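Local coordinates for Udp-n-acetylglucosamine pyrophosphorylase (Trypanosoma brucei, PDB 4BQH), which probably makes UDP-N-acetylglucosamine and diphosphate from UTP and N-acetylglucosamine 1-phosphate, as a nucleotidyltransferase of the UDPGP type 1 family, at residues T25-G30 / A36-Q41; L141-S146 / V533-R538; I161-S164 / R170-R173; P291-Y296 / V305-P310; V485-E490 / Q525-P530. One frame throughout, in Å; residues are numbered along the deposited sequence.

Interaction 1: T25-G30 / A36-Q41; sequences TALEHG and ASLTAQ
Ala26 and Leu27 pack against Leu38 and Thr39 in an apolar helix-helix contact near the N terminus, where helix 21-29 turns back through a short link into helix 32-44. The closest approach is between two methyl groups: CB of Ala26 and CD2 of Leu38 lie 3.5 Å apart, tighter than carbon pairs usually sit. Leu38 reaches it with CG anti to its backbone N (chi1 -152°), a torsion well short of a fully staggered 180°. The neighbouring Leu27 reaches across as well. Its CD2 lies 4.0 Å from CB of Leu38 and is also 3.6 Å from OG1 of Thr39, so one methyl fills the corner between the two residues of helix 32-44. The arrangement is a helical hairpin, the short segment axes passing 9.5 Å apart at 128° between their N-to-C directions, so the two segments splay well away from antiparallel. OG1 of Thr39 meets Leu27 only as a neighbour in packing; its hydrogen bond goes back to the carbonyl O of Arg35, one turn earlier in its own helix. Further apolar cover comes from Cys11 of helix 7-15, which touches Leu27, while Ile231 of strand 230-234 lies against Leu38 and joins this helical N-terminal region to the β-structure beside it.

Interaction 2: L141-S146 / V533-R538; sequences LQQRKS and VIFIRR
Phe535 packs against Gln142 and Gln143, and its ring carries most of this contact between the loop before helix 147-166 and strand 533-536. The close part is at the ring. CB of Gln142 sits over one face, 3.8 Å from the ring centroid and 14° off the normal, a CH-pi contact. Beyond CB the extended chain of Gln142 runs past the phenylalanine in the opposite direction, placing NE2 3.6 Å from CD2 of Phe535, with the amide and ring planes 44° apart. Gln143 comes in at a slant, its CG 3.5 Å from CE1 of Phe535. The opposite face of the ring is covered from within the strand segment by CD of Arg537, whose guanidinium folds back so that NH1 donates to O of Phe535 at 3.0 Å, from above the carbonyl plane.

Toward Val533 the contact thins out. OE1 of Gln142 comes to 3.4 Å from O of Val533, but both are acceptors and no bond forms; Gln142 and Arg537 lie on the solvent side. Gln143 is buried and firmly placed instead: NZ of Lys145, which also meets Glu153 and Glu541 in salt bridges, donates to its OE1 at 2.8 Å, on a lone pair in the carbonyl plane, while NE2 bonds to Glu503. Glu503 also accepts from the backbone N of Gln142. Because Glu503 belongs to strand 501-504, the parallel partner of 533-536, the arrangement is a loop of the GT-A-clan region laid across one face of the small two-stranded C-terminal sheet.

Interaction 3: I161-S164 / R170-R173; sequences IAES and RKAR
Glu163 extends from helix 147-166 across to the backbone of Ala172, with Lys171 crossing its chain obliquely and Arg173 approaching its carboxylate from neither face nor edge of the guanidinium. The main bond is nearly straight: N of Ala172 donates to OE2 of Glu163 at 2.8 Å, with an N-H...O angle of 169°, on the anti lone pair of that oxygen. The other oxygen serves Lys171. Bent at chi2 and chi3, the lysine chain curls back although its CB starts away from the helix, and NZ ends 3.5 Å from OE1 of Glu163 in a weak salt bridge. NH1 of Arg173 makes a long one, 3.7 Å from OE2 of Glu163, while its firmer bond is to O of Ala172 at 2.8 Å. CB of Lys171 lies over the centre of one face of the Arg173 guanidinium, and Glu201 takes the NE of that arginine. Beside the charges, CB of Ala162 and CB of Ala172 meet at 4.1 Å. The connection is the turn leading from helix 147-166 into strand 175-180, within the GT-A-type α/β region. With one strong backbone bond and two basic neighbours, the Glu163 carboxylate is probably kept ionised, pinning the loop back onto the helix it has just left.

Interaction 4: P291-Y296 / V305-P310; sequences PVFIGY and VVKTCP
Phe293 carries CG anti to the backbone N (chi1 -163°) and Tyr296 shares the torsion, which sends both rings from helix 291-300 toward Val305 on strand 304-309, and that of Phe293 on to Lys307. This is helix-on-sheet packing in the core of the α/β nucleotidyltransferase fold of the GT-A clan: the helix leads through a short turn into the strand, and the short segment axes pass 9.7 Å apart at 138°, the strand running back at a slant to it. The two rings receive the same methyl, CG1 of Val305, each at its edge. That methyl lies 3.5 Å from CE1 of Phe293 and 3.7 Å from CD2 of Tyr296, wedged between side chains one helical turn apart. Phe293 has a second neighbour over its face. The extended chain of Lys307 passes over the ring, CG beginning 3.8 Å from CE1 of Phe293, and the aliphatic part continues across it as a CH-pi contact. The ammonium end then goes on to salt bridges with Glu433 and Asp290, so the buried charge has two acidic partners. Asp290 stands just before the helix and also accepts from the backbone N of Val292, which ties the helix start to the lysine of the strand. Met426 of strand 423-427 and Leu361 of strand 359-363 pack against Phe293 too, and Phe83 meets the ring of Tyr296. Near the end of its chain, CE of Lys307 stands 3.9 Å from the Phe293 ring centroid, 15° off its normal.

Interaction 5: V485-E490 / Q525-P530; sequences VTEAKE and QLLRNP
Leu527 packs against the aliphatic stems of Glu487 and Glu490, in a surface contact between helices 485-497 and 519-528. All the contacts across it are van der Waals, with no hydrogen bond or salt bridge between the segments. The two methyls of the leucine divide the work: CD1 rests 3.9 Å from CG of Glu487, and CD2 sits 3.7 Å from CB of Glu490. Both glutamates cross the leucine at about a right angle, one turn apart, and Leu527 fits between them. In each, CG lies anti to the carbonyl carbon (chi1 -76° for Glu487) and the chain runs on extended, its methylenes lying against the leucine.

Polar bonding stays within each helix and its end. N of Glu490 bonds to O of Thr486 at 2.8 Å, while Asp484, just ahead of the helix, accepts from the backbone N of Glu487 and the hydroxyl of Thr486. At the other end, N of Asn529 bonds to O of Gln525 at 2.9 Å as helix 519-528 finishes. Deeper in the same interface, Ile523 touches Glu487 and Ala488, and Leu526 packs on Ala491 and Met495. Leu527 thus forms the outer margin of a helix-helix interface in the C-terminal α/β region, beside the two-stranded parallel sheet.

How the interactions relate
From the N terminus, interaction 1 closes first, a short helical hairpin in series with all the others and about 69 Å, centre to centre, from interaction 5 at the far end of the molecule. Interaction 2 then opens at the loop 141-146 and closes only at strand 533-536, enclosing the remaining three. Within that long loop, interactions 3, 4 and 5 follow in series; none cross. Interactions 3 and 4 close local helix-to-loop and helix-to-strand turns of the α/β core, their nearest atoms about 7 Å apart. Interactions 2 and 5 touch directly, Ile534 packing on Gln525 and Leu526, so strand 533-536 stands between the C-terminal helices and loop 141-146.

Interaction 1: T25-G30 / A36-Q41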
# COMPACT_ATOMS: atom_id res chain seq x y z
N THR A 25 25.43 -26.53 -7.39
CA THR A 25 25.76 -27.47 -8.48
C THR A 25 25.27 -26.97 -9.84
O THR A 25 26.03 -26.95 -10.83
CB THR A 25 25.15 -28.86 -8.18
OG1 THR A 25 25.81 -29.41 -7.05
CG2 THR A 25 25.29 -29.83 -9.36
N ALA A 26 24.00 -26.57 -9.89
CA ALA A 26 23.44 -25.99 -11.11
C ALA A 26 24.26 -24.76 -11.54
O ALA A 26 24.67 -24.67 -12.70
CB ALA A 26 21.96 -25.67 -10.92
N LEU A 27 24.57 -23.85 -10.62
CA LEU A 27 25.38 -22.66 -10.96
C LEU A 27 26.81 -22.94 -11.48
O LEU A 27 27.34 -22.17 -12.30
CB LEU A 27 25.49 -21.71 -9.78
CG LEU A 27 24.22 -20.96 -9.37
CD1 LEU A 27 24.38 -20.40 -7.96
CD2 LEU A 27 23.88 -19.86 -10.37
N GLU A 28 27.43 -24.00 -10.96
CA GLU A 28 28.82 -24.31 -11.29
C GLU A 28 28.95 -25.25 -12.49
O GLU A 28 29.89 -25.11 -13.28
CB GLU A 28 29.53 -24.93 -10.09
CG GLU A 28 29.85 -23.95 -8.97
CD GLU A 28 30.32 -24.65 -7.71
OE1 GLU A 28 30.29 -25.90 -7.67
OE2 GLU A 28 30.72 -23.95 -6.75
N HIS A 29 28.02 -26.20 -12.61
CA HIS A 29 28.13 -27.29 -13.58
C HIS A 29 26.92 -27.48 -14.46
O HIS A 29 26.82 -28.48 -15.16
CB HIS A 29 28.45 -28.61 -12.87
CG HIS A 29 29.60 -28.51 -11.89
ND1 HIS A 29 30.85 -28.21 -12.28
CD2 HIS A 29 29.64 -28.68 -10.51
CE1 HIS A 29 31.66 -28.18 -11.19
NE2 HIS A 29 30.91 -28.47 -10.11
N GLY A 30 25.99 -26.54 -14.44
CA GLY A 30 24.85 -26.60 -15.36
C GLY A 30 25.23 -26.13 -16.76
O GLY A 30 26.37 -25.71 -16.99
N ALA A 36 23.21 -19.17 -16.66
CA ALA A 36 22.88 -17.76 -16.86
C ALA A 36 21.49 -17.38 -16.34
O ALA A 36 21.32 -16.31 -15.73
CB ALA A 36 23.03 -17.36 -18.32
N SER A 37 20.47 -18.21 -16.57
CA SER A 37 19.13 -17.80 -16.12
C SER A 37 19.03 -17.89 -14.60
O SER A 37 18.39 -17.05 -13.97
CB SER A 37 18.02 -18.61 -16.79
OG SER A 37 18.17 -19.97 -16.47
N LEU A 38 19.67 -18.91 -14.01
CA LEU A 38 19.69 -19.05 -12.56
C LEU A 38 20.42 -17.87 -11.93
O LEU A 38 19.99 -17.33 -10.91
CB LEU A 38 20.35 -20.37 -12.19
CG LEU A 38 19.99 -21.12 -10.91
CD1 LEU A 38 18.51 -21.01 -10.55
CD2 LEU A 38 20.39 -22.58 -11.13
N THR A 39 21.55 -17.48 -12.55
CA THR A 39 22.29 -16.29 -12.13
C THR A 39 21.42 -15.02 -12.19
O THR A 39 21.38 -14.23 -11.22
CB THR A 39 23.59 -16.12 -12.96
OG1 THR A 39 24.47 -17.24 -12.72
CG2 THR A 39 24.30 -14.85 -12.58
N ALA A 40 20.71 -14.82 -13.31
CA ALA A 40 19.89 -13.62 -13.46
C ALA A 40 18.81 -13.61 -12.38
O ALA A 40 18.55 -12.57 -11.78
CB ALA A 40 19.24 -13.55 -14.84
N GLN A 41 18.20 -14.77 -12.13
CA GLN A 41 17.12 -14.83 -11.13
C GLN A 41 17.63 -14.51 -9.74
O GLN A 41 17.08 -13.65 -9.07
CB GLN A 41 16.43 -16.19 -11.14
CG GLN A 41 15.28 -16.27 -10.13
CD GLN A 41 14.75 -17.68 -9.95
OE1 GLN A 41 15.44 -18.66 -10.22
NE2 GLN A 41 13.49 -17.79 -9.48

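Interaction 2: L141-S146 / V533-R538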
# COMPACT_ATOMS: atom_id res chain seq x y z
N LEU A 141 -15.46 4.27 -16.05
CA LEU A 141 -15.05 5.63 -15.74
C LEU A 141 -14.86 6.41 -17.02
O LEU A 141 -14.26 5.90 -17.98
CB LEU A 141 -13.77 5.67 -14.90
CG LEU A 141 -13.86 4.99 -13.53
CD1 LEU A 141 -12.47 4.92 -12.91
CD2 LEU A 141 -14.83 5.74 -12.60
N GLN A 142 -15.35 7.64 -17.03
CA GLN A 142 -15.13 8.54 -18.14
C GLN A 142 -13.67 8.97 -18.24
O GLN A 142 -13.19 9.30 -19.33
CB GLN A 142 -16.06 9.75 -18.03
CG GLN A 142 -17.54 9.37 -18.18
CD GLN A 142 -18.43 10.56 -18.42
OE1 GLN A 142 -19.39 10.77 -17.70
NE2 GLN A 142 -18.11 11.36 -19.42
N GLN A 143 -12.95 9.00 -17.11
CA GLN A 143 -11.52 9.23 -17.15
C GLN A 143 -10.98 7.94 -17.71
O GLN A 143 -11.46 6.88 -17.35
CB GLN A 143 -10.94 9.40 -15.74
CG GLN A 143 -11.52 10.56 -14.97
CD GLN A 143 -11.16 10.50 -13.51
OE1 GLN A 143 -10.12 11.00 -13.10
NE2 GLN A 143 -12.02 9.87 -12.71
N ARG A 144 -9.99 7.99 -18.56
CA ARG A 144 -9.50 6.69 -19.02
C ARG A 144 -8.09 6.60 -18.49
O ARG A 144 -7.12 6.75 -19.22
CB ARG A 144 -9.62 6.52 -20.55
CG ARG A 144 -11.04 6.71 -21.10
CD ARG A 144 -12.08 5.77 -20.50
N LYS A 145 -7.99 6.43 -17.18
CA LYS A 145 -6.71 6.56 -16.50
C LYS A 145 -6.35 5.24 -15.84
O LYS A 145 -7.22 4.58 -15.27
CB LYS A 145 -6.80 7.65 -15.43
CG LYS A 145 -7.12 9.03 -15.99
CD LYS A 145 -7.29 10.02 -14.88
CE LYS A 145 -7.69 11.39 -15.46
NZ LYS A 145 -8.00 12.30 -14.33
N SER A 146 -5.07 4.89 -15.93
CA SER A 146 -4.53 3.75 -15.18
C SER A 146 -4.58 3.98 -13.66
O SER A 146 -4.73 5.11 -13.18
CB SER A 146 -3.09 3.43 -15.63
OG SER A 146 -2.15 4.46 -15.32
N VAL A 533 -24.11 10.26 -15.09
CA VAL A 533 -22.95 10.56 -14.23
C VAL A 533 -22.36 11.90 -14.66
O VAL A 533 -21.89 12.02 -15.76
CB VAL A 533 -21.86 9.48 -14.37
CG1 VAL A 533 -20.73 9.74 -13.38
CG2 VAL A 533 -22.41 8.08 -14.12
N ILE A 534 -22.43 12.89 -13.77
CA ILE A 534 -21.80 14.20 -14.01
C ILE A 534 -20.29 14.00 -13.92
O ILE A 534 -19.79 13.47 -12.91
CB ILE A 534 -22.31 15.21 -12.95
CG1 ILE A 534 -23.81 15.50 -13.14
CG2 ILE A 534 -21.48 16.50 -12.98
CD1 ILE A 534 -24.13 16.25 -14.41
N PHE A 535 -19.57 14.39 -14.97
CA PHE A 535 -18.12 14.24 -15.04
C PHE A 535 -17.45 15.60 -14.74
O PHE A 535 -17.69 16.56 -15.45
CB PHE A 535 -17.73 13.68 -16.42
CG PHE A 535 -16.26 13.41 -16.60
CD1 PHE A 535 -15.45 13.09 -15.50
CD2 PHE A 535 -15.69 13.45 -17.86
CE1 PHE A 535 -14.09 12.86 -15.68
CE2 PHE A 535 -14.33 13.21 -18.04
CZ PHE A 535 -13.53 12.92 -16.94
N ILE A 536 -16.67 15.67 -13.67
CA ILE A 536 -16.00 16.94 -13.28
C ILE A 536 -14.50 16.72 -13.44
O ILE A 536 -13.92 15.84 -12.80
CB ILE A 536 -16.38 17.40 -11.84
CG1 ILE A 536 -17.91 17.48 -11.66
CG2 ILE A 536 -15.71 18.74 -11.51
CD1 ILE A 536 -18.37 17.93 -10.29
N ARG A 537 -13.87 17.50 -14.32
CA ARG A 537 -12.43 17.38 -14.61
C ARG A 537 -11.84 18.75 -14.88
O ARG A 537 -12.60 19.70 -15.14
CB ARG A 537 -12.12 16.38 -15.75
CG ARG A 537 -12.51 16.80 -17.17
CD ARG A 537 -14.02 16.85 -17.31
NE ARG A 537 -14.45 16.93 -18.70
CZ ARG A 537 -15.72 16.89 -19.11
NH1 ARG A 537 -16.72 16.77 -18.23
NH2 ARG A 537 -15.98 16.97 -20.40
N ARG A 538 -10.52 18.87 -14.77
CA ARG A 538 -9.86 20.15 -15.10
C ARG A 538 -9.92 20.38 -16.59
O ARG A 538 -9.79 19.44 -17.39
CB ARG A 538 -8.40 20.15 -14.65
CG ARG A 538 -8.21 20.47 -13.19
CD ARG A 538 -6.87 21.15 -12.94
NE ARG A 538 -5.78 20.63 -13.78
CZ ARG A 538 -4.50 20.51 -13.38
NH1 ARG A 538 -4.15 20.83 -12.14
NH2 ARG A 538 -3.58 20.03 -14.21

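Interaction 3: I161-S164 / R170-R173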
# COMPACT_ATOMS: atom_id res chain seq x y z
N ILE A 161 -2.70 21.63 -2.81
CA ILE A 161 -3.42 22.15 -1.63
C ILE A 161 -2.43 22.59 -0.53
O ILE A 161 -2.60 23.67 0.05
CB ILE A 161 -4.46 21.13 -1.06
CG1 ILE A 161 -5.55 20.82 -2.11
CG2 ILE A 161 -5.11 21.68 0.20
CD1 ILE A 161 -6.40 19.61 -1.76
N ALA A 162 -1.40 21.78 -0.27
CA ALA A 162 -0.38 22.14 0.71
C ALA A 162 0.22 23.53 0.38
O ALA A 162 0.38 24.37 1.29
CB ALA A 162 0.72 21.07 0.76
N GLU A 163 0.49 23.77 -0.91
CA GLU A 163 1.07 25.04 -1.37
C GLU A 163 0.10 26.21 -1.20
O GLU A 163 0.50 27.34 -0.83
CB GLU A 163 1.50 24.93 -2.85
CG GLU A 163 2.78 24.14 -3.07
CD GLU A 163 2.93 23.60 -4.49
OE1 GLU A 163 2.12 23.94 -5.38
OE2 GLU A 163 3.88 22.84 -4.73
N SER A 164 -1.17 25.96 -1.47
CA SER A 164 -2.22 26.97 -1.31
C SER A 164 -2.36 27.41 0.15
O SER A 164 -2.64 28.58 0.43
CB SER A 164 -3.56 26.47 -1.86
OG SER A 164 -4.24 25.69 -0.88
N ARG A 170 8.17 27.70 -2.13
CA ARG A 170 8.76 26.38 -2.35
C ARG A 170 7.71 25.36 -2.79
O ARG A 170 6.57 25.41 -2.37
CB ARG A 170 9.49 25.88 -1.10
CG ARG A 170 10.54 24.81 -1.39
CD ARG A 170 11.70 25.38 -2.20
NE ARG A 170 12.19 24.47 -3.24
CZ ARG A 170 11.73 24.40 -4.49
NH1 ARG A 170 10.74 25.17 -4.91
NH2 ARG A 170 12.27 23.54 -5.34
N LYS A 171 8.12 24.45 -3.67
CA LYS A 171 7.22 23.42 -4.18
C LYS A 171 7.04 22.37 -3.09
O LYS A 171 8.00 22.04 -2.38
CB LYS A 171 7.79 22.79 -5.45
CG LYS A 171 7.85 23.76 -6.65
CD LYS A 171 6.47 24.05 -7.25
CE LYS A 171 5.78 25.27 -6.65
NZ LYS A 171 4.48 25.57 -7.32
N ALA A 172 5.81 21.90 -2.94
CA ALA A 172 5.50 20.81 -2.00
C ALA A 172 5.78 19.54 -2.78
O ALA A 172 5.26 19.39 -3.88
CB ALA A 172 4.04 20.84 -1.59
N ARG A 173 6.59 18.64 -2.23
CA ARG A 173 6.95 17.43 -2.97
C ARG A 173 6.82 16.18 -2.10
O ARG A 173 7.50 16.03 -1.09
CB ARG A 173 8.38 17.51 -3.57
CG ARG A 173 8.51 18.50 -4.73
CD ARG A 173 7.53 18.15 -5.85
NE ARG A 173 7.56 19.09 -6.98
CZ ARG A 173 6.57 19.93 -7.31
NH1 ARG A 173 5.46 20.01 -6.59
NH2 ARG A 173 6.72 20.72 -8.37

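Interaction 4: P291-Y296 / V305-P310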
# COMPACT_ATOMS: atom_id res chain seq x y z
N PRO A 291 -3.57 13.93 4.60
CA PRO A 291 -3.06 14.85 5.62
C PRO A 291 -3.64 14.60 7.02
O PRO A 291 -2.99 14.94 8.01
CB PRO A 291 -3.48 16.23 5.08
CG PRO A 291 -4.77 15.94 4.33
CD PRO A 291 -4.45 14.63 3.64
N VAL A 292 -4.82 14.00 7.13
CA VAL A 292 -5.36 13.66 8.48
C VAL A 292 -4.56 12.50 9.10
O VAL A 292 -4.22 12.53 10.28
CB VAL A 292 -6.86 13.33 8.43
CG1 VAL A 292 -7.40 12.87 9.79
CG2 VAL A 292 -7.63 14.54 7.91
N PHE A 293 -4.26 11.49 8.28
CA PHE A 293 -3.45 10.32 8.68
C PHE A 293 -2.07 10.82 9.14
O PHE A 293 -1.58 10.46 10.20
CB PHE A 293 -3.31 9.47 7.41
CG PHE A 293 -2.88 8.04 7.60
CD1 PHE A 293 -2.99 7.36 8.81
CD2 PHE A 293 -2.43 7.33 6.49
CE1 PHE A 293 -2.63 6.01 8.91
CE2 PHE A 293 -2.07 5.98 6.58
CZ PHE A 293 -2.17 5.33 7.80
N ILE A 294 -1.46 11.69 8.33
CA ILE A 294 -0.15 12.28 8.64
C ILE A 294 -0.18 13.15 9.91
O ILE A 294 0.70 13.04 10.77
CB ILE A 294 0.38 13.07 7.43
CG1 ILE A 294 0.63 12.11 6.25
CG2 ILE A 294 1.66 13.86 7.79
CD1 ILE A 294 0.70 12.85 4.91
N GLY A 295 -1.18 14.01 10.00
CA GLY A 295 -1.34 14.90 11.17
C GLY A 295 -1.54 14.10 12.45
O GLY A 295 -0.95 14.41 13.50
N TYR A 296 -2.34 13.04 12.35
CA TYR A 296 -2.56 12.14 13.50
C TYR A 296 -1.24 11.51 13.94
O TYR A 296 -0.93 11.46 15.14
CB TYR A 296 -3.57 11.06 13.11
CG TYR A 296 -3.97 10.10 14.20
CD1 TYR A 296 -4.48 10.54 15.44
CD2 TYR A 296 -3.93 8.73 13.96
CE1 TYR A 296 -4.88 9.61 16.42
CE2 TYR A 296 -4.31 7.80 14.92
CZ TYR A 296 -4.78 8.24 16.13
OH TYR A 296 -5.16 7.26 17.02
N VAL A 305 1.17 4.17 12.39
CA VAL A 305 -0.29 4.31 12.45
C VAL A 305 -0.86 3.37 11.39
O VAL A 305 -0.36 3.35 10.26
CB VAL A 305 -0.76 5.75 12.14
CG1 VAL A 305 -2.26 5.85 12.38
CG2 VAL A 305 -0.05 6.75 13.05
N VAL A 306 -1.86 2.58 11.79
CA VAL A 306 -2.55 1.72 10.82
C VAL A 306 -3.97 2.23 10.60
O VAL A 306 -4.66 2.71 11.54
CB VAL A 306 -2.59 0.23 11.24
CG1 VAL A 306 -1.16 -0.29 11.41
CG2 VAL A 306 -3.38 0.06 12.54
N LYS A 307 -4.40 2.15 9.34
CA LYS A 307 -5.82 2.36 9.08
C LYS A 307 -6.57 1.05 9.11
O LYS A 307 -6.10 0.04 8.59
CB LYS A 307 -6.05 3.00 7.70
CG LYS A 307 -5.90 4.50 7.74
CD LYS A 307 -6.25 5.04 6.35
CE LYS A 307 -6.18 6.56 6.35
NZ LYS A 307 -6.24 7.09 4.95
N THR A 308 -7.75 1.07 9.70
CA THR A 308 -8.57 -0.14 9.86
C THR A 308 -10.01 0.23 9.57
O THR A 308 -10.36 1.41 9.60
CB THR A 308 -8.47 -0.69 11.29
OG1 THR A 308 -8.85 0.34 12.23
CG2 THR A 308 -7.02 -1.11 11.58
N CYS A 309 -10.84 -0.77 9.31
CA CYS A 309 -12.28 -0.55 9.07
C CYS A 309 -13.09 -1.54 9.93
O CYS A 309 -12.61 -2.64 10.19
CB CYS A 309 -12.60 -0.82 7.59
SG CYS A 309 -11.82 0.39 6.50
N PRO A 310 -14.31 -1.16 10.34
CA PRO A 310 -15.18 -2.17 10.95
C PRO A 310 -15.37 -3.38 10.01
O PRO A 310 -15.40 -3.22 8.78
CB PRO A 310 -16.53 -1.44 11.13
CG PRO A 310 -16.25 0.01 10.92
CD PRO A 310 -14.99 0.13 10.12

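Interaction 5: V485-E490 / Q525-P530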
# COMPACT_ATOMS: atom_id res chain seq x y z
N VAL A 485 -29.39 30.49 -5.29
CA VAL A 485 -29.80 29.66 -4.15
C VAL A 485 -30.89 28.64 -4.51
O VAL A 485 -30.78 27.45 -4.17
CB VAL A 485 -30.22 30.55 -2.95
CG1 VAL A 485 -31.11 29.79 -1.97
CG2 VAL A 485 -28.99 31.09 -2.24
N THR A 486 -31.94 29.09 -5.21
CA THR A 486 -33.04 28.19 -5.57
C THR A 486 -32.65 27.18 -6.66
O THR A 486 -33.12 26.04 -6.64
CB THR A 486 -34.34 28.95 -5.94
OG1 THR A 486 -34.12 29.76 -7.09
CG2 THR A 486 -34.80 29.83 -4.77
N GLU A 487 -31.78 27.58 -7.59
CA GLU A 487 -31.29 26.67 -8.65
C GLU A 487 -30.40 25.55 -8.10
O GLU A 487 -30.42 24.43 -8.61
CB GLU A 487 -30.53 27.43 -9.74
CG GLU A 487 -31.43 28.19 -10.71
CD GLU A 487 -30.68 28.70 -11.93
OE1 GLU A 487 -29.44 28.63 -11.97
OE2 GLU A 487 -31.33 29.19 -12.87
N ALA A 488 -29.60 25.89 -7.09
CA ALA A 488 -28.78 24.88 -6.40
C ALA A 488 -29.67 23.88 -5.67
O ALA A 488 -29.44 22.67 -5.72
CB ALA A 488 -27.81 25.57 -5.44
N LYS A 489 -30.71 24.40 -5.03
CA LYS A 489 -31.71 23.61 -4.34
C LYS A 489 -32.44 22.70 -5.32
O LYS A 489 -32.64 21.51 -5.06
CB LYS A 489 -32.71 24.56 -3.66
CG LYS A 489 -33.17 24.14 -2.29
CD LYS A 489 -33.62 25.38 -1.51
CE LYS A 489 -33.22 25.28 -0.05
NZ LYS A 489 -33.39 26.57 0.67
N GLU A 490 -32.84 23.25 -6.47
CA GLU A 490 -33.45 22.44 -7.53
C GLU A 490 -32.50 21.38 -8.07
O GLU A 490 -32.91 20.23 -8.32
CB GLU A 490 -33.94 23.33 -8.68
CG GLU A 490 -35.28 23.99 -8.41
CD GLU A 490 -35.49 25.26 -9.23
OE1 GLU A 490 -34.77 25.47 -10.23
OE2 GLU A 490 -36.36 26.06 -8.84
N GLN A 525 -26.27 21.45 -16.23
CA GLN A 525 -26.56 20.07 -16.68
C GLN A 525 -27.75 19.47 -15.97
O GLN A 525 -28.58 18.83 -16.62
CB GLN A 525 -25.38 19.16 -16.40
CG GLN A 525 -24.18 19.40 -17.27
CD GLN A 525 -22.99 18.58 -16.81
OE1 GLN A 525 -22.30 18.95 -15.85
NE2 GLN A 525 -22.76 17.46 -17.48
N LEU A 526 -27.80 19.64 -14.65
CA LEU A 526 -28.85 19.05 -13.83
C LEU A 526 -30.23 19.61 -14.16
O LEU A 526 -31.21 18.86 -14.20
CB LEU A 526 -28.56 19.16 -12.33
CG LEU A 526 -27.38 18.33 -11.83
CD1 LEU A 526 -27.10 18.70 -10.39
CD2 LEU A 526 -27.65 16.83 -11.96
N LEU A 527 -30.28 20.92 -14.42
CA LEU A 527 -31.57 21.53 -14.72
C LEU A 527 -32.00 21.41 -16.19
O LEU A 527 -33.20 21.50 -16.47
CB LEU A 527 -31.64 22.99 -14.25
CG LEU A 527 -31.24 23.32 -12.81
CD1 LEU A 527 -31.22 24.83 -12.59
CD2 LEU A 527 -32.14 22.64 -11.79
N ARG A 528 -31.06 21.22 -17.10
CA ARG A 528 -31.37 21.18 -18.54
C ARG A 528 -31.49 19.76 -19.11
O ARG A 528 -32.44 19.46 -19.84
CB ARG A 528 -30.34 21.95 -19.36
CG ARG A 528 -30.15 23.42 -19.00
CD ARG A 528 -31.48 24.17 -18.92
NE ARG A 528 -32.19 24.16 -20.21
CZ ARG A 528 -33.37 24.74 -20.43
NH1 ARG A 528 -34.00 25.40 -19.45
NH2 ARG A 528 -33.93 24.66 -21.65
N ASN A 529 -30.52 18.89 -18.79
CA ASN A 529 -30.45 17.56 -19.35
C ASN A 529 -29.42 16.71 -18.59
O ASN A 529 -28.31 16.52 -19.09
CB ASN A 529 -30.03 17.63 -20.82
CG ASN A 529 -30.04 16.27 -21.52
OD1 ASN A 529 -30.71 15.34 -21.09
ND2 ASN A 529 -29.34 16.19 -22.62
N PRO A 530 -29.80 16.19 -17.43
CA PRO A 530 -28.80 15.49 -16.59
C PRO A 530 -28.31 14.15 -17.17
O PRO A 530 -29.14 13.29 -17.52
CB PRO A 530 -29.55 15.28 -15.26
CG PRO A 530 -31.00 15.34 -15.60
CD PRO A 530 -31.13 16.26 -16.79